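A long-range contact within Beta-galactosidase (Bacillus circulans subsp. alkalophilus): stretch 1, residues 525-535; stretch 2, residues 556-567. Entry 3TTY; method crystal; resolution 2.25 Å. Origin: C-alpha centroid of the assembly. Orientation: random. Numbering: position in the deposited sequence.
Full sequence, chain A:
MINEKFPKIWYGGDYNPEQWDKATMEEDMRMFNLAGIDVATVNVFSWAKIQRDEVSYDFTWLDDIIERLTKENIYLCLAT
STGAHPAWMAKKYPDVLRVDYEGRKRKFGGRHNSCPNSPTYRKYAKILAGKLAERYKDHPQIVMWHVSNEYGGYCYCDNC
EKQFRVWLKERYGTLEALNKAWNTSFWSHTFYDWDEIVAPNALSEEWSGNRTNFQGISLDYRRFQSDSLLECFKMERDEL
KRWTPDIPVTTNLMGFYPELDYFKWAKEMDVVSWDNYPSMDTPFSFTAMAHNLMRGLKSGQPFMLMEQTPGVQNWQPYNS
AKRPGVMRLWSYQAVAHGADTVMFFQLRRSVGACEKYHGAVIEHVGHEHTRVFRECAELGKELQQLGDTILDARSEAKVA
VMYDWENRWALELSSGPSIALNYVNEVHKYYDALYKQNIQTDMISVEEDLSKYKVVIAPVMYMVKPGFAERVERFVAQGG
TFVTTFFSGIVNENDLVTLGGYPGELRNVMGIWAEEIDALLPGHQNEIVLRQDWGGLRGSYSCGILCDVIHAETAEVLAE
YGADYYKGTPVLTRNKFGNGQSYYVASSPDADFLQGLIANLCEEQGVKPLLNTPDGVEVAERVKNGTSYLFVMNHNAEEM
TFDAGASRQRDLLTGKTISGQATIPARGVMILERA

Stretch 1 525-535: QNEIVLRQDWG
Stretch 2 556-567: EVLAEYGADYYK

A side chain can extend a β-ladder where its backbone pairing runs out, and Asn 526 of this β-galactosidase does so with one carboxamide. With chi1 t (-155°) and chi2 -67°, its OD1 accepts from Gly 562 N and Ala 563 N, both at 3.2 Å, and from its own neighbor, Glu 527 N, at 2.6 Å. Its ND2 donates to Ala 563 O (3.1 Å, 170°) and to a water 2.9 Å away, which in turn donates to Asp 564 OD2 and Tyr 566 OH, each at 2.7 Å. Asp 564 begins a type I turn.

Beyond this clamp, the strand that ends at Leu 530 runs antiparallel to strand 556-561, their directions 145° apart; both are extended except at Leu 558, where psi drops to -21°. Ile 528 faces Tyr 561 (CA-CA 5.2 Å), Val 529 faces Glu 560 (5.2 Å) and Leu 530 faces Ala 559 (4.1 Å). The central pair bonds both ways: Val 529 N to Glu 560 O, 2.9 Å, and Glu 560 N to Val 529 O, 3.0 Å. Arg 531 N continues the ladder to Leu 558 O (3.0 Å, 176°), whereas Gly 562 N to Glu 527 O, 2.9 Å, is weak at 119°. Gly 562 suits its place: an ideal CB would lie 2.5 Å from Glu 527 OE2.

On the face shared by Ile 528, Leu 530, Ala 559 and Tyr 561, the small Ala 559 CB meets Ile 528 CG2 at 3.9 Å and Leu 530 CG at 4.0 Å. Past the strand, Arg 531 (chi1 m, chi2 m) forms a salt bridge from NE to Glu 560 OE2, 2.6 Å, at the guanidinium edge, while Val 557 CB covers one guanidinium face, 3.5 Å from NH2. Trp 534 (chi1 t, chi2 57°) receives Leu 558 (m, t) over its ring: CD1 sits 3.8 Å from the six-membered-ring centroid, a CH-π contact.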

# COMPACT_ATOMS: atom_id res chain seq x y z
N GLN A 525 19.98 6.54 17.79
CA GLN A 525 20.20 7.92 18.14
C GLN A 525 21.67 8.11 18.48
O GLN A 525 22.41 7.14 18.57
CB GLN A 525 19.33 8.30 19.34
CG GLN A 525 17.84 8.13 19.09
CD GLN A 525 16.98 8.51 20.29
OE1 GLN A 525 15.76 8.58 20.18
NE2 GLN A 525 17.62 8.75 21.43
N ASN A 526 22.07 9.36 18.64
CA ASN A 526 23.39 9.70 19.15
C ASN A 526 23.20 10.68 20.30
O ASN A 526 22.08 10.90 20.77
CB ASN A 526 24.27 10.32 18.05
CG ASN A 526 25.77 10.14 18.31
OD1 ASN A 526 26.32 10.70 19.26
ND2 ASN A 526 26.43 9.37 17.45
N GLU A 527 24.29 11.29 20.73
CA GLU A 527 24.29 12.06 21.95
C GLU A 527 24.99 13.39 21.71
O GLU A 527 26.08 13.43 21.13
CB GLU A 527 25.00 11.25 23.05
CG GLU A 527 25.10 11.88 24.43
CD GLU A 527 25.95 11.04 25.40
OE1 GLU A 527 26.18 11.47 26.55
OE2 GLU A 527 26.39 9.94 24.99
N ILE A 528 24.33 14.48 22.11
CA ILE A 528 24.92 15.80 22.09
C ILE A 528 25.51 16.05 23.47
O ILE A 528 24.79 16.08 24.48
CB ILE A 528 23.87 16.87 21.75
CG1 ILE A 528 23.40 16.69 20.31
CG2 ILE A 528 24.44 18.27 21.91
CD1 ILE A 528 22.20 17.52 19.97
N VAL A 529 26.84 16.20 23.52
CA VAL A 529 27.56 16.33 24.77
C VAL A 529 28.19 17.70 24.88
O VAL A 529 29.18 17.98 24.21
CB VAL A 529 28.70 15.32 24.87
CG1 VAL A 529 29.44 15.47 26.21
CG2 VAL A 529 28.17 13.90 24.68
N LEU A 530 27.65 18.56 25.74
CA LEU A 530 28.21 19.89 25.89
C LEU A 530 29.64 19.93 26.46
O LEU A 530 29.98 19.19 27.39
CB LEU A 530 27.28 20.80 26.68
CG LEU A 530 26.30 21.41 25.68
CD1 LEU A 530 25.02 20.56 25.56
CD2 LEU A 530 26.02 22.85 26.02
N ARG A 531 30.46 20.79 25.88
CA ARG A 531 31.85 20.91 26.32
C ARG A 531 31.88 21.43 27.74
O ARG A 531 32.68 20.98 28.56
CB ARG A 531 32.61 21.86 25.40
CG ARG A 531 32.91 21.28 24.04
CD ARG A 531 34.16 20.44 24.09
NE ARG A 531 34.91 20.53 22.84
CZ ARG A 531 35.64 21.58 22.49
NH1 ARG A 531 35.70 22.65 23.28
NH2 ARG A 531 36.29 21.57 21.34
N GLN A 532 30.99 22.38 28.02
CA GLN A 532 30.85 22.95 29.36
C GLN A 532 29.47 23.56 29.49
O GLN A 532 28.81 23.85 28.48
CB GLN A 532 31.92 24.01 29.61
CG GLN A 532 31.90 25.16 28.62
CD GLN A 532 33.21 25.93 28.56
OE1 GLN A 532 34.30 25.34 28.55
NE2 GLN A 532 33.12 27.26 28.52
N ASP A 533 29.00 23.74 30.72
CA ASP A 533 27.70 24.34 30.92
C ASP A 533 27.68 25.64 30.12
O ASP A 533 28.64 26.41 30.15
CB ASP A 533 27.44 24.60 32.41
CG ASP A 533 27.26 23.31 33.22
OD1 ASP A 533 27.51 22.21 32.69
OD2 ASP A 533 26.86 23.40 34.41
N TRP A 534 26.61 25.86 29.38
CA TRP A 534 26.45 27.07 28.59
C TRP A 534 24.98 27.49 28.63
O TRP A 534 24.12 26.91 27.95
CB TRP A 534 26.94 26.88 27.15
CG TRP A 534 26.58 28.02 26.22
CD1 TRP A 534 26.90 29.34 26.38
CD2 TRP A 534 25.84 27.93 24.99
NE1 TRP A 534 26.39 30.08 25.34
CE2 TRP A 534 25.73 29.24 24.48
CE3 TRP A 534 25.25 26.88 24.28
CZ2 TRP A 534 25.06 29.53 23.28
CZ3 TRP A 534 24.58 27.16 23.10
CH2 TRP A 534 24.50 28.48 22.61
N GLY A 535 24.70 28.50 29.45
CA GLY A 535 23.35 28.97 29.65
C GLY A 535 22.46 27.83 30.05
O GLY A 535 22.82 27.03 30.92
N GLU A 556 33.88 28.16 17.05
CA GLU A 556 34.08 27.54 18.35
C GLU A 556 33.15 26.34 18.49
O GLU A 556 32.01 26.38 18.04
CB GLU A 556 33.78 28.57 19.45
CG GLU A 556 33.80 28.04 20.88
CD GLU A 556 33.33 29.08 21.90
OE1 GLU A 556 32.76 30.12 21.49
OE2 GLU A 556 33.53 28.86 23.12
N VAL A 557 33.66 25.27 19.10
CA VAL A 557 32.88 24.06 19.34
C VAL A 557 32.23 24.13 20.72
O VAL A 557 32.92 24.27 21.73
CB VAL A 557 33.76 22.79 19.26
CG1 VAL A 557 32.94 21.52 19.56
CG2 VAL A 557 34.43 22.68 17.89
N LEU A 558 30.90 24.04 20.76
CA LEU A 558 30.18 24.12 22.03
C LEU A 558 29.74 22.75 22.53
O LEU A 558 29.48 22.59 23.73
CB LEU A 558 28.97 25.05 21.90
CG LEU A 558 29.26 26.49 21.46
CD1 LEU A 558 27.98 27.27 21.36
CD2 LEU A 558 30.23 27.17 22.43
N ALA A 559 29.67 21.78 21.63
CA ALA A 559 29.22 20.43 21.96
C ALA A 559 29.68 19.43 20.91
O ALA A 559 29.83 19.77 19.74
CB ALA A 559 27.70 20.37 22.11
N GLU A 560 29.90 18.19 21.35
CA GLU A 560 30.42 17.13 20.49
C GLU A 560 29.54 15.89 20.54
O GLU A 560 28.79 15.69 21.49
CB GLU A 560 31.82 16.75 20.97
CG GLU A 560 32.70 17.94 21.26
CD GLU A 560 34.01 17.55 21.91
OE1 GLU A 560 34.03 16.54 22.65
OE2 GLU A 560 35.02 18.26 21.67
N TYR A 561 29.66 15.04 19.53
CA TYR A 561 28.95 13.76 19.52
C TYR A 561 29.44 12.85 20.64
O TYR A 561 30.60 12.93 21.06
CB TYR A 561 29.10 13.04 18.18
CG TYR A 561 28.39 13.68 17.02
CD1 TYR A 561 29.11 14.25 15.98
CD2 TYR A 561 27.00 13.71 16.95
CE1 TYR A 561 28.47 14.83 14.91
CE2 TYR A 561 26.35 14.29 15.88
CZ TYR A 561 27.09 14.85 14.86
OH TYR A 561 26.48 15.43 13.78
N GLY A 562 28.57 11.96 21.10
CA GLY A 562 28.89 11.10 22.22
C GLY A 562 29.19 9.67 21.86
O GLY A 562 29.73 8.93 22.69
N ALA A 563 28.85 9.26 20.64
CA ALA A 563 28.96 7.85 20.25
C ALA A 563 29.30 7.67 18.78
O ALA A 563 29.40 8.65 18.03
CB ALA A 563 27.66 7.12 20.57
N ASP A 564 29.49 6.41 18.38
CA ASP A 564 29.74 6.07 16.98
C ASP A 564 31.12 6.56 16.55
O ASP A 564 31.82 7.21 17.33
CB ASP A 564 28.64 6.67 16.09
CG ASP A 564 28.07 5.66 15.11
OD1 ASP A 564 28.84 4.79 14.65
OD2 ASP A 564 26.86 5.73 14.81
N TYR A 565 31.52 6.25 15.31
CA TYR A 565 32.88 6.57 14.85
C TYR A 565 33.21 8.06 14.83
O TYR A 565 34.39 8.43 14.83
CB TYR A 565 33.18 5.93 13.49
CG TYR A 565 32.51 6.61 12.31
CD1 TYR A 565 31.20 6.31 11.96
CD2 TYR A 565 33.20 7.53 11.54
CE1 TYR A 565 30.60 6.92 10.88
CE2 TYR A 565 32.60 8.15 10.46
CZ TYR A 565 31.30 7.84 10.13
OH TYR A 565 30.72 8.46 9.06
N TYR A 566 32.20 8.92 14.80
CA TYR A 566 32.44 10.36 14.86
C TYR A 566 32.37 10.93 16.28
O TYR A 566 32.35 12.15 16.47
CB TYR A 566 31.53 11.13 13.92
CG TYR A 566 30.13 10.58 13.75
CD1 TYR A 566 29.06 11.07 14.49
CD2 TYR A 566 29.88 9.59 12.81
CE1 TYR A 566 27.78 10.57 14.32
CE2 TYR A 566 28.60 9.10 12.63
CZ TYR A 566 27.56 9.58 13.38
OH TYR A 566 26.29 9.07 13.17
N LYS A 567 32.34 10.05 17.27
CA LYS A 567 32.37 10.47 18.66
C LYS A 567 33.45 11.51 18.89
O LYS A 567 34.59 11.35 18.45
CB LYS A 567 32.63 9.26 19.56
CG LYS A 567 32.75 9.61 21.04
CD LYS A 567 33.13 8.38 21.84
CE LYS A 567 33.13 8.67 23.33
NZ LYS A 567 33.31 7.41 24.11
O HOH W 1 25.20 7.82 15.32
O HOH W 2 32.18 17.51 24.50
O HOH W 3 29.59 24.47 25.85